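Local coordinates for C2 domain protein (Scophthalmus maximus, PDB 3W56), which binds calcium ions through its C2 domain and probably acts at lipid membranes, perhaps with a wide pore channel activity, at residues 40-45 with 88-93; 28-33 with 122-127; 53-58 with 73-78; 82-87 with 104-109. One frame throughout, in Å; residues are numbered along the deposited sequence.

Interaction 1: 40-45 with 88-93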
# COMPACT_ATOMS: atom_id res chain seq x y z
N GLY A 40 6.04 6.09 20.12
CA GLY A 40 6.27 4.78 20.71
C GLY A 40 6.61 3.69 19.70
O GLY A 40 7.78 3.48 19.35
N ILE A 41 5.59 2.97 19.24
CA ILE A 41 5.72 2.07 18.09
C ILE A 41 4.73 2.46 16.98
O ILE A 41 3.63 2.92 17.27
CB ILE A 41 5.58 0.57 18.50
CG1 ILE A 41 6.45 0.27 19.74
CG2 ILE A 41 5.96 -0.33 17.33
CD1 ILE A 41 6.39 -1.18 20.26
N THR A 42 5.12 2.30 15.72
CA THR A 42 4.31 2.76 14.59
C THR A 42 2.82 2.25 14.61
O THR A 42 2.57 1.09 14.87
CB THR A 42 5.01 2.44 13.24
OG1 THR A 42 6.16 3.28 13.06
CG2 THR A 42 4.05 2.76 12.09
N ASP A 43 1.84 3.12 14.34
CA ASP A 43 0.45 2.70 14.14
C ASP A 43 0.10 2.75 12.66
O ASP A 43 -0.52 3.71 12.19
CB ASP A 43 -0.55 3.56 14.95
CG ASP A 43 -0.28 3.51 16.43
OD1 ASP A 43 -0.38 2.39 16.99
OD2 ASP A 43 0.06 4.56 17.02
N GLY A 44 0.54 1.73 11.91
CA GLY A 44 0.58 1.83 10.47
C GLY A 44 -0.73 1.58 9.76
O GLY A 44 -1.60 0.82 10.19
N TYR A 45 -0.84 2.22 8.62
CA TYR A 45 -1.86 1.94 7.66
C TYR A 45 -1.35 2.32 6.30
O TYR A 45 -0.35 3.07 6.15
CB TYR A 45 -3.24 2.64 8.01
CG TYR A 45 -3.27 4.17 7.87
CD1 TYR A 45 -3.88 4.74 6.78
CD2 TYR A 45 -2.71 4.97 8.82
CE1 TYR A 45 -3.91 6.15 6.61
CE2 TYR A 45 -2.75 6.35 8.71
CZ TYR A 45 -3.34 6.92 7.60
OH TYR A 45 -3.43 8.30 7.45
N VAL A 88 2.42 4.61 2.95
CA VAL A 88 2.40 4.06 4.30
C VAL A 88 2.39 5.24 5.29
O VAL A 88 3.28 6.10 5.25
CB VAL A 88 3.57 3.13 4.54
CG1 VAL A 88 3.60 2.71 6.01
CG2 VAL A 88 3.48 1.91 3.58
N HIS A 89 1.41 5.26 6.16
CA HIS A 89 1.30 6.34 7.18
C HIS A 89 1.29 5.81 8.58
O HIS A 89 0.95 4.66 8.85
CB HIS A 89 0.03 7.15 7.02
CG HIS A 89 -0.06 7.87 5.73
ND1 HIS A 89 0.12 9.24 5.62
CD2 HIS A 89 -0.32 7.43 4.48
CE1 HIS A 89 -0.03 9.60 4.36
NE2 HIS A 89 -0.31 8.52 3.64
N ASP A 90 1.67 6.69 9.49
CA ASP A 90 1.67 6.39 10.91
C ASP A 90 0.59 7.24 11.51
O ASP A 90 0.64 8.47 11.41
CB ASP A 90 3.03 6.75 11.43
CG ASP A 90 3.22 6.43 12.90
OD1 ASP A 90 2.23 6.00 13.59
OD2 ASP A 90 4.38 6.62 13.36
N GLU A 91 -0.45 6.61 12.06
CA GLU A 91 -1.59 7.40 12.52
C GLU A 91 -1.33 8.03 13.87
O GLU A 91 -0.82 7.39 14.79
CB GLU A 91 -2.86 6.54 12.61
CG GLU A 91 -4.04 7.31 13.21
CD GLU A 91 -5.18 6.40 13.59
OE1 GLU A 91 -6.23 6.45 12.90
OE2 GLU A 91 -5.02 5.62 14.58
N ASP A 92 -1.71 9.30 14.00
CA ASP A 92 -1.66 9.92 15.30
C ASP A 92 -2.87 10.81 15.48
O ASP A 92 -3.60 11.03 14.53
CB ASP A 92 -0.36 10.69 15.49
CG ASP A 92 0.02 10.81 16.95
OD1 ASP A 92 -0.80 10.36 17.80
OD2 ASP A 92 1.11 11.34 17.22
N THR A 93 -3.06 11.30 16.70
CA THR A 93 -4.29 12.00 17.07
C THR A 93 -4.62 13.16 16.16
O THR A 93 -5.77 13.28 15.69
CB THR A 93 -4.23 12.55 18.49
OG1 THR A 93 -3.93 11.48 19.40
CG2 THR A 93 -5.59 13.21 18.83
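Tyr45 and His89 form an antiparallel hydrogen-bonded pair, with Gly44 and Asp90 the non-hydrogen-bonded pair beside it, at the ends of two neighbouring strands. His89 N donates to Tyr45 O at 2.8 Å, and Tyr45 N returns a bond to His89 O. Beyond the strand ends, Glu91 N continues the pairing by reaching Asp43 O at 2.9 Å. Asp90 adds a side-chain bond: with CG anti to the backbone N (chi1 -177°), its OD1 accepts from Asp43 N at 3.0 Å, the donor standing above the carboxylate plane. Asp43 OD2 lies 4.3 Å from Asp90 OD1, and two such like charges would probably repel each other unless a cation is near. The residue types suit calcium: Asp43, Asp90 and Glu91 all bind ion 1 in this protein, although the model holds no ion on this chain. Asp43 OD1 is steadied by Asn63 N. On the other face of the sheet the Tyr45 ring is covered on one side by His89 CB, 3.4 Å from CE2. The two rings are near parallel but slid apart, and their polar tips turn to Asp96 (from Tyr45 OH) and Glu87 (from His89 NE2). Around the contact, Thr42 and Asp90 rest on Leu99 of strand 97-105, while Tyr45 touches Thr58 and Glu91 touches Val60 in the loops.

Interaction 2: 28-33 with 122-127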
# COMPACT_ATOMS: atom_id res chain seq x y z
N ASN A 28 -1.98 -8.78 -0.02
CA ASN A 28 -0.77 -9.25 0.70
C ASN A 28 0.13 -8.11 1.13
O ASN A 28 1.37 -8.26 1.12
CB ASN A 28 0.00 -10.38 -0.05
CG ASN A 28 -0.87 -11.65 -0.21
OD1 ASN A 28 -2.00 -11.72 0.37
ND2 ASN A 28 -0.44 -12.56 -1.07
N LEU A 29 -0.45 -7.00 1.58
CA LEU A 29 0.29 -5.92 2.19
C LEU A 29 0.90 -6.29 3.54
O LEU A 29 0.25 -6.80 4.46
CB LEU A 29 -0.62 -4.69 2.34
CG LEU A 29 -1.23 -4.19 1.07
CD1 LEU A 29 -2.42 -3.27 1.58
CD2 LEU A 29 -0.21 -3.38 0.43
N ARG A 30 2.20 -6.07 3.67
CA ARG A 30 2.78 -6.25 5.00
C ARG A 30 4.04 -5.39 5.03
O ARG A 30 4.65 -5.11 3.99
CB ARG A 30 3.14 -7.72 5.22
CG ARG A 30 4.11 -8.20 4.17
CD ARG A 30 3.73 -9.53 3.75
NE ARG A 30 4.77 -10.09 2.91
CZ ARG A 30 4.75 -10.18 1.59
NH1 ARG A 30 3.80 -9.65 0.77
NH2 ARG A 30 5.80 -10.77 1.02
N VAL A 31 4.40 -4.97 6.23
CA VAL A 31 5.63 -4.18 6.34
C VAL A 31 6.51 -4.83 7.34
O VAL A 31 6.08 -5.33 8.35
CB VAL A 31 5.35 -2.79 6.89
CG1 VAL A 31 6.65 -2.03 7.14
CG2 VAL A 31 4.50 -1.97 5.89
N ARG A 32 7.81 -4.71 7.07
CA ARG A 32 8.68 -5.14 8.10
C ARG A 32 9.52 -3.92 8.41
O ARG A 32 9.97 -3.22 7.49
CB ARG A 32 9.54 -6.25 7.58
CG ARG A 32 10.48 -5.82 6.55
CD ARG A 32 11.86 -6.29 7.04
NE ARG A 32 12.13 -7.67 6.67
CZ ARG A 32 12.15 -8.10 5.41
NH1 ARG A 32 12.44 -9.37 5.14
NH2 ARG A 32 11.92 -7.24 4.40
N GLY A 33 9.66 -3.65 9.70
CA GLY A 33 10.71 -2.75 10.18
C GLY A 33 10.25 -1.31 10.33
O GLY A 33 11.06 -0.37 10.20
N THR A 122 10.22 -1.77 5.03
CA THR A 122 9.86 -2.15 3.67
C THR A 122 8.41 -2.62 3.66
O THR A 122 8.02 -3.47 4.46
CB THR A 122 10.74 -3.31 3.15
OG1 THR A 122 12.11 -2.90 3.29
CG2 THR A 122 10.45 -3.62 1.66
N LEU A 123 7.67 -2.08 2.71
CA LEU A 123 6.28 -2.55 2.50
C LEU A 123 6.40 -3.56 1.35
O LEU A 123 6.95 -3.25 0.25
CB LEU A 123 5.45 -1.38 1.98
CG LEU A 123 4.04 -1.75 1.47
CD1 LEU A 123 3.01 -2.25 2.57
CD2 LEU A 123 3.41 -0.49 0.73
N HIS A 124 5.85 -4.76 1.54
CA HIS A 124 5.79 -5.77 0.50
C HIS A 124 4.35 -5.92 0.09
O HIS A 124 3.47 -5.74 0.92
CB HIS A 124 6.27 -7.13 1.03
CG HIS A 124 7.63 -7.10 1.67
ND1 HIS A 124 8.77 -7.05 0.91
CD2 HIS A 124 8.03 -7.11 2.97
CE1 HIS A 124 9.83 -7.01 1.71
NE2 HIS A 124 9.42 -7.05 2.96
N TYR A 125 4.12 -6.15 -1.18
CA TYR A 125 2.73 -6.24 -1.66
C TYR A 125 2.72 -7.02 -2.94
O TYR A 125 3.74 -7.26 -3.61
CB TYR A 125 2.17 -4.83 -1.86
CG TYR A 125 2.89 -4.01 -2.93
CD1 TYR A 125 2.34 -3.94 -4.25
CD2 TYR A 125 4.05 -3.30 -2.65
CE1 TYR A 125 2.93 -3.17 -5.22
CE2 TYR A 125 4.68 -2.51 -3.65
CZ TYR A 125 4.10 -2.46 -4.95
OH TYR A 125 4.65 -1.68 -5.97
N MET A 126 1.52 -7.42 -3.33
CA MET A 126 1.33 -8.14 -4.55
C MET A 126 0.23 -7.40 -5.28
O MET A 126 -0.64 -6.76 -4.66
CB MET A 126 0.91 -9.59 -4.32
CG MET A 126 2.07 -10.37 -3.85
SD MET A 126 1.64 -12.10 -3.77
CE MET A 126 1.28 -12.48 -5.50
N TYR A 127 0.28 -7.50 -6.59
CA TYR A 127 -0.95 -7.12 -7.32
C TYR A 127 -1.14 -7.99 -8.50
O TYR A 127 -0.21 -8.57 -9.05
CB TYR A 127 -0.94 -5.62 -7.71
CG TYR A 127 -0.08 -5.33 -8.91
CD1 TYR A 127 -0.60 -5.41 -10.21
CD2 TYR A 127 1.26 -4.97 -8.75
CE1 TYR A 127 0.23 -5.13 -11.33
CE2 TYR A 127 2.06 -4.68 -9.83
CZ TYR A 127 1.54 -4.77 -11.12
OH TYR A 127 2.41 -4.50 -12.16
O HOH W 1 5.17 -9.32 -2.12
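Arg30 and Arg32 are joined to His124 and Thr122 by paired backbone bonds, the shortest being His124 N to Arg30 O at 2.8 Å. They knit antiparallel strands 22-32 and 122-130 together in the middle of one sheet of the C2 beta-sandwich. In the Arg30 side chain CG sits between the backbone N and the carbonyl carbon (chi1 58°), and a bend at chi2 helps turn the chain back along its own strand; NH1 donates to Asn28 O at 2.8 Å, each group lying in the other's plane. The same NH1 donates to a water that in turn donates to Tyr125 O, bridging the strands. These two partners help to fix the flat guanidinium, and His124 CB sits over the centre of one face, 3.4 Å above the plane. Arginine suits this partly exposed place because its planar end can bond at the edge while it packs on a face. Arg32 NH2 comes to the edge of the His124 ring, 2.9 Å from NE2, but the angle is too poor for a hydrogen bond; His124 ND1 is held by Asp114. Further along, Asn28 ND2 makes a weak bond to Met126 SD, the two side chains lying side by side. On the face of Val31 and Leu123, which looks into the sandwich, Leu123 meets Leu86 and Val88 of the other sheet. Leu29 CD2 touches Tyr125 CB at 3.6 Å, and Leu123 CD1 fits against Val31 CG2 at 3.6 Å.

Interaction 3: 53-58 with 73-78; sequences ANLGET and FSHFKA
The ring of Phe73 meets residues 55-58 with its edge, and the His75 ring receives Ala53 and Leu55. At the rim of Phe73, CZ lies 3.4 Å from both Glu57 C and Thr58 N, while CD1 approaches Leu55 O and Thr58 CG2 sits in the ring plane. Over the centre of one face of His75 lies Lys77 N, 3.9 Å above the plane, a neighbour from its own turn of chain. Ala53 CB makes an off-centre CH-pi contact with this imidazole, 4.2 Å from the centroid. Leu55 crosses His75 at about a right angle and presses CD2 on His75 CB at 3.4 Å. Gly56 suits its place twice over: its backbone angles call for glycine, and a side chain would crowd Phe73 CE1. Two residues earlier, Asn54 OD1 accepts from Gly56 N at 3.2 Å, an Asx turn. Replacing Phe73 by an alanine would probably leave a gap beside Thr58 CG2 and the backbone of residues 55-58, where the ring edge now packs. No hydrogen bond crosses between the segments, and the axes of the short strand segments come no closer than 7.3 Å, as befits packing between sheets rather than pairing within one. Strand 53-57 hydrogen-bonds to strand 44-50, where Thr58 OG1 takes Val46 N, whereas Phe73 and His75 pair with strand 22-32 and Phe73 also touches Leu29, so that the contact joins edge strands of the two sheets.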
# COMPACT_ATOMS: atom_id res chain seq x y z
N ALA A 53 -7.75 7.46 -8.97
CA ALA A 53 -8.78 6.89 -8.11
C ALA A 53 -8.20 6.52 -6.73
O ALA A 53 -7.28 5.71 -6.62
CB ALA A 53 -9.39 5.69 -8.76
N ASN A 54 -8.73 7.15 -5.69
CA ASN A 54 -8.40 6.79 -4.32
C ASN A 54 -9.16 5.51 -3.95
O ASN A 54 -10.33 5.54 -3.54
CB ASN A 54 -8.78 7.94 -3.37
CG ASN A 54 -8.33 7.70 -1.94
OD1 ASN A 54 -7.88 6.62 -1.56
ND2 ASN A 54 -8.47 8.75 -1.13
N LEU A 55 -8.46 4.37 -4.08
CA LEU A 55 -9.04 3.05 -3.83
C LEU A 55 -9.42 2.77 -2.37
O LEU A 55 -10.22 1.85 -2.10
CB LEU A 55 -8.11 1.96 -4.35
CG LEU A 55 -7.87 1.98 -5.84
CD1 LEU A 55 -7.14 0.73 -6.22
CD2 LEU A 55 -9.22 2.05 -6.63
N GLY A 56 -8.93 3.58 -1.44
CA GLY A 56 -9.14 3.35 -0.03
C GLY A 56 -7.88 3.25 0.82
O GLY A 56 -6.78 3.65 0.42
N GLU A 57 -8.06 2.82 2.05
CA GLU A 57 -6.94 2.66 2.95
C GLU A 57 -7.20 1.45 3.80
O GLU A 57 -8.37 1.05 4.00
CB GLU A 57 -6.65 3.91 3.80
CG GLU A 57 -7.81 4.73 4.26
CD GLU A 57 -7.35 5.97 5.05
OE1 GLU A 57 -7.41 5.91 6.31
OE2 GLU A 57 -6.90 6.98 4.42
N THR A 58 -6.11 0.82 4.24
CA THR A 58 -6.29 -0.14 5.31
C THR A 58 -6.72 0.46 6.65
O THR A 58 -6.50 1.63 6.93
CB THR A 58 -4.99 -0.92 5.62
OG1 THR A 58 -3.98 -0.07 6.22
CG2 THR A 58 -4.41 -1.54 4.33
N PHE A 73 -7.70 -4.58 -2.13
CA PHE A 73 -8.28 -3.44 -2.82
C PHE A 73 -8.45 -3.83 -4.25
O PHE A 73 -7.52 -4.34 -4.92
CB PHE A 73 -7.36 -2.19 -2.68
CG PHE A 73 -7.14 -1.76 -1.25
CD1 PHE A 73 -8.01 -0.83 -0.65
CD2 PHE A 73 -6.10 -2.33 -0.46
CE1 PHE A 73 -7.87 -0.42 0.63
CE2 PHE A 73 -5.94 -1.89 0.86
CZ PHE A 73 -6.84 -0.96 1.43
N SER A 74 -9.64 -3.57 -4.80
CA SER A 74 -9.80 -3.87 -6.18
C SER A 74 -10.33 -2.60 -6.86
O SER A 74 -11.06 -1.76 -6.26
CB SER A 74 -10.70 -5.13 -6.42
OG SER A 74 -9.96 -6.39 -6.51
N HIS A 75 -9.88 -2.44 -8.09
CA HIS A 75 -10.35 -1.34 -8.96
C HIS A 75 -10.74 -1.96 -10.29
O HIS A 75 -9.97 -2.65 -11.00
CB HIS A 75 -9.29 -0.25 -9.13
CG HIS A 75 -9.79 0.96 -9.88
ND1 HIS A 75 -11.06 1.49 -9.71
CD2 HIS A 75 -9.17 1.76 -10.78
CE1 HIS A 75 -11.20 2.55 -10.48
NE2 HIS A 75 -10.06 2.76 -11.12
N PHE A 76 -12.00 -1.69 -10.70
CA PHE A 76 -12.44 -2.45 -11.90
C PHE A 76 -12.36 -1.64 -13.21
O PHE A 76 -12.79 -2.14 -14.24
CB PHE A 76 -13.82 -3.04 -11.68
CG PHE A 76 -13.84 -4.10 -10.64
CD1 PHE A 76 -13.60 -5.41 -10.97
CD2 PHE A 76 -14.06 -3.74 -9.30
CE1 PHE A 76 -13.59 -6.38 -9.99
CE2 PHE A 76 -14.04 -4.69 -8.29
CZ PHE A 76 -13.81 -6.03 -8.65
N LYS A 77 -11.68 -0.48 -13.15
CA LYS A 77 -11.51 0.45 -14.27
C LYS A 77 -10.03 0.68 -14.48
O LYS A 77 -9.57 1.68 -15.07
CB LYS A 77 -12.15 1.80 -13.95
CG LYS A 77 -13.65 1.74 -13.82
CD LYS A 77 -14.22 3.04 -14.34
CE LYS A 77 -14.27 4.10 -13.29
NZ LYS A 77 -14.33 5.45 -13.98
N ALA A 78 -9.26 -0.23 -13.95
CA ALA A 78 -7.82 -0.08 -14.13
C ALA A 78 -7.40 -0.29 -15.58
O ALA A 78 -8.06 -0.96 -16.38
CB ALA A 78 -7.09 -1.04 -13.21

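Interaction 4: 82-87 with 104-109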
# COMPACT_ATOMS: atom_id res chain seq x y z
N ASP A 82 -1.37 2.39 -15.63
CA ASP A 82 -1.84 3.26 -14.61
C ASP A 82 -0.77 3.22 -13.51
O ASP A 82 -0.05 2.20 -13.33
CB ASP A 82 -3.10 2.71 -14.00
CG ASP A 82 -4.37 2.96 -14.84
OD1 ASP A 82 -4.36 3.83 -15.76
OD2 ASP A 82 -5.40 2.32 -14.51
N ILE A 83 -0.74 4.28 -12.74
CA ILE A 83 0.23 4.40 -11.68
C ILE A 83 -0.46 3.99 -10.39
O ILE A 83 -1.35 4.69 -9.88
CB ILE A 83 0.78 5.82 -11.54
CG1 ILE A 83 1.53 6.16 -12.84
CG2 ILE A 83 1.74 5.87 -10.36
CD1 ILE A 83 2.48 5.08 -13.26
N LEU A 84 -0.01 2.83 -9.89
CA LEU A 84 -0.36 2.32 -8.55
C LEU A 84 0.52 3.10 -7.57
O LEU A 84 1.74 3.10 -7.68
CB LEU A 84 -0.15 0.77 -8.43
CG LEU A 84 -0.22 0.21 -7.00
CD1 LEU A 84 -1.67 0.19 -6.48
CD2 LEU A 84 0.37 -1.22 -6.95
N ARG A 85 -0.10 3.83 -6.67
CA ARG A 85 0.61 4.55 -5.64
C ARG A 85 0.17 4.09 -4.22
O ARG A 85 -1.05 4.03 -3.85
CB ARG A 85 0.34 6.08 -5.85
CG ARG A 85 0.78 6.93 -4.72
CD ARG A 85 0.20 8.33 -4.88
NE ARG A 85 0.61 9.23 -3.82
CZ ARG A 85 1.70 10.01 -3.88
NH1 ARG A 85 2.47 9.97 -4.97
NH2 ARG A 85 2.01 10.83 -2.87
N LEU A 86 1.17 3.80 -3.42
CA LEU A 86 0.98 3.25 -2.09
C LEU A 86 1.63 4.21 -1.14
O LEU A 86 2.77 4.59 -1.28
CB LEU A 86 1.57 1.85 -1.96
CG LEU A 86 1.01 0.81 -2.90
CD1 LEU A 86 1.58 -0.62 -2.62
CD2 LEU A 86 -0.48 0.68 -2.84
N GLU A 87 0.87 4.64 -0.15
CA GLU A 87 1.49 5.41 0.88
C GLU A 87 1.33 4.67 2.20
O GLU A 87 0.20 4.24 2.54
CB GLU A 87 0.88 6.81 0.95
CG GLU A 87 0.87 7.53 -0.36
CD GLU A 87 0.08 8.81 -0.28
OE1 GLU A 87 -0.40 9.13 0.84
OE2 GLU A 87 -0.09 9.47 -1.34
N ARG A 104 4.34 2.90 -9.07
CA ARG A 104 4.68 1.85 -10.00
C ARG A 104 3.66 1.78 -11.15
O ARG A 104 2.46 1.81 -10.90
CB ARG A 104 4.65 0.54 -9.24
CG ARG A 104 4.71 -0.65 -10.09
CD ARG A 104 4.93 -1.82 -9.22
NE ARG A 104 6.08 -1.72 -8.35
CZ ARG A 104 7.36 -1.75 -8.76
NH1 ARG A 104 7.65 -1.88 -10.06
NH2 ARG A 104 8.37 -1.66 -7.88
N GLN A 105 4.13 1.64 -12.38
CA GLN A 105 3.19 1.43 -13.48
C GLN A 105 2.75 -0.02 -13.45
O GLN A 105 3.57 -0.94 -13.42
CB GLN A 105 3.83 1.75 -14.81
CG GLN A 105 3.49 3.15 -15.35
CD GLN A 105 4.33 3.52 -16.57
OE1 GLN A 105 5.38 2.89 -16.86
NE2 GLN A 105 3.88 4.52 -17.32
N ILE A 106 1.43 -0.25 -13.48
CA ILE A 106 0.96 -1.62 -13.40
C ILE A 106 0.93 -2.32 -14.77
O ILE A 106 0.64 -1.70 -15.80
CB ILE A 106 -0.40 -1.68 -12.74
CG1 ILE A 106 -1.37 -0.82 -13.58
CG2 ILE A 106 -0.31 -1.09 -11.36
CD1 ILE A 106 -2.85 -0.99 -13.19
N LYS A 107 1.28 -3.59 -14.74
CA LYS A 107 1.47 -4.43 -15.90
C LYS A 107 0.58 -5.64 -15.76
O LYS A 107 0.35 -6.13 -14.64
CB LYS A 107 2.92 -4.87 -16.01
CG LYS A 107 3.84 -3.70 -15.94
CD LYS A 107 3.79 -2.86 -17.20
CE LYS A 107 4.45 -1.51 -16.86
NZ LYS A 107 5.24 -0.93 -17.99
N VAL A 108 0.05 -6.12 -16.88
CA VAL A 108 -0.81 -7.31 -16.81
C VAL A 108 -0.06 -8.44 -16.08
O VAL A 108 1.16 -8.55 -16.15
CB VAL A 108 -1.24 -7.80 -18.22
CG1 VAL A 108 -2.23 -8.96 -18.11
CG2 VAL A 108 -1.85 -6.65 -19.00
N GLY A 109 -0.82 -9.28 -15.39
CA GLY A 109 -0.24 -10.40 -14.67
C GLY A 109 -0.18 -10.23 -13.16
O GLY A 109 -0.75 -9.30 -12.59
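Ile106 branches around the carbonyl of Asp82, and its side chain can be followed outward from CB, which sits 3.9 Å from Asp82 O. CG1 stands between the backbone N and the carbonyl carbon (chi1 59°), which brings it within 3.3 Å of Asp82 O. From there CD1 reaches Asp82 CB at 3.8 Å. The other branch, CG2, presses on Leu84 CB at 3.5 Å, slightly tighter than usual van der Waals contact. Isoleucine suits this place because its two branches serve two neighbours at once, Asp82 and Leu84. An alanine here would probably leave a gap beside Leu84 CB and Asp82 CB, since both branches would be gone. Beneath the side chain, Ile106 N donates to Asp82 O at 2.9 Å, at an angle of 162°. Two residues along each strand, past the non-hydrogen-bonded pair Ile83-Gln105, Leu84 and Arg104 exchange a pair of backbone bonds, with Leu84 N to Arg104 O at 2.9 Å. Both polar ends have partners beyond the two segments: Asp82 OD2 accepts from Gln79 N, and Arg104 NE hydrogen-bonds Tyr125 OH of the facing sheet. Leu84 is buried against Leu24 and Tyr125 of that sheet, and Ile106 touches Tyr127 there. The contact thus closes the open end of the antiparallel beta hairpin of strands 83-90 and 97-105, a component of one sheet of the C2 beta-sandwich, away from the calcium-binding residues.

How the interactions relate
From the N terminus, strand 22-32 opens the widest loop, which interaction 2 closes only at 122-127, so the other three contacts all fall within it. Interaction 1 spans from 40-45 to 88-93 and encloses interaction 3, which closes early between 53-58 and 73-78. Interaction 4 opens at 82-87, before interaction 1 has closed, and ends at 104-109; the two cross, sharing strand 83-90 from opposite ends. Interactions 1 and 4 hold one sheet, interaction 2 the other, and interaction 3 bridges them. Further touches join the sheets: Leu123 CD2 meets Val88 CG2, Leu29 CD1 meets Thr58 CG2, and Tyr127 OH probably hydrogen-bonds Lys107 N.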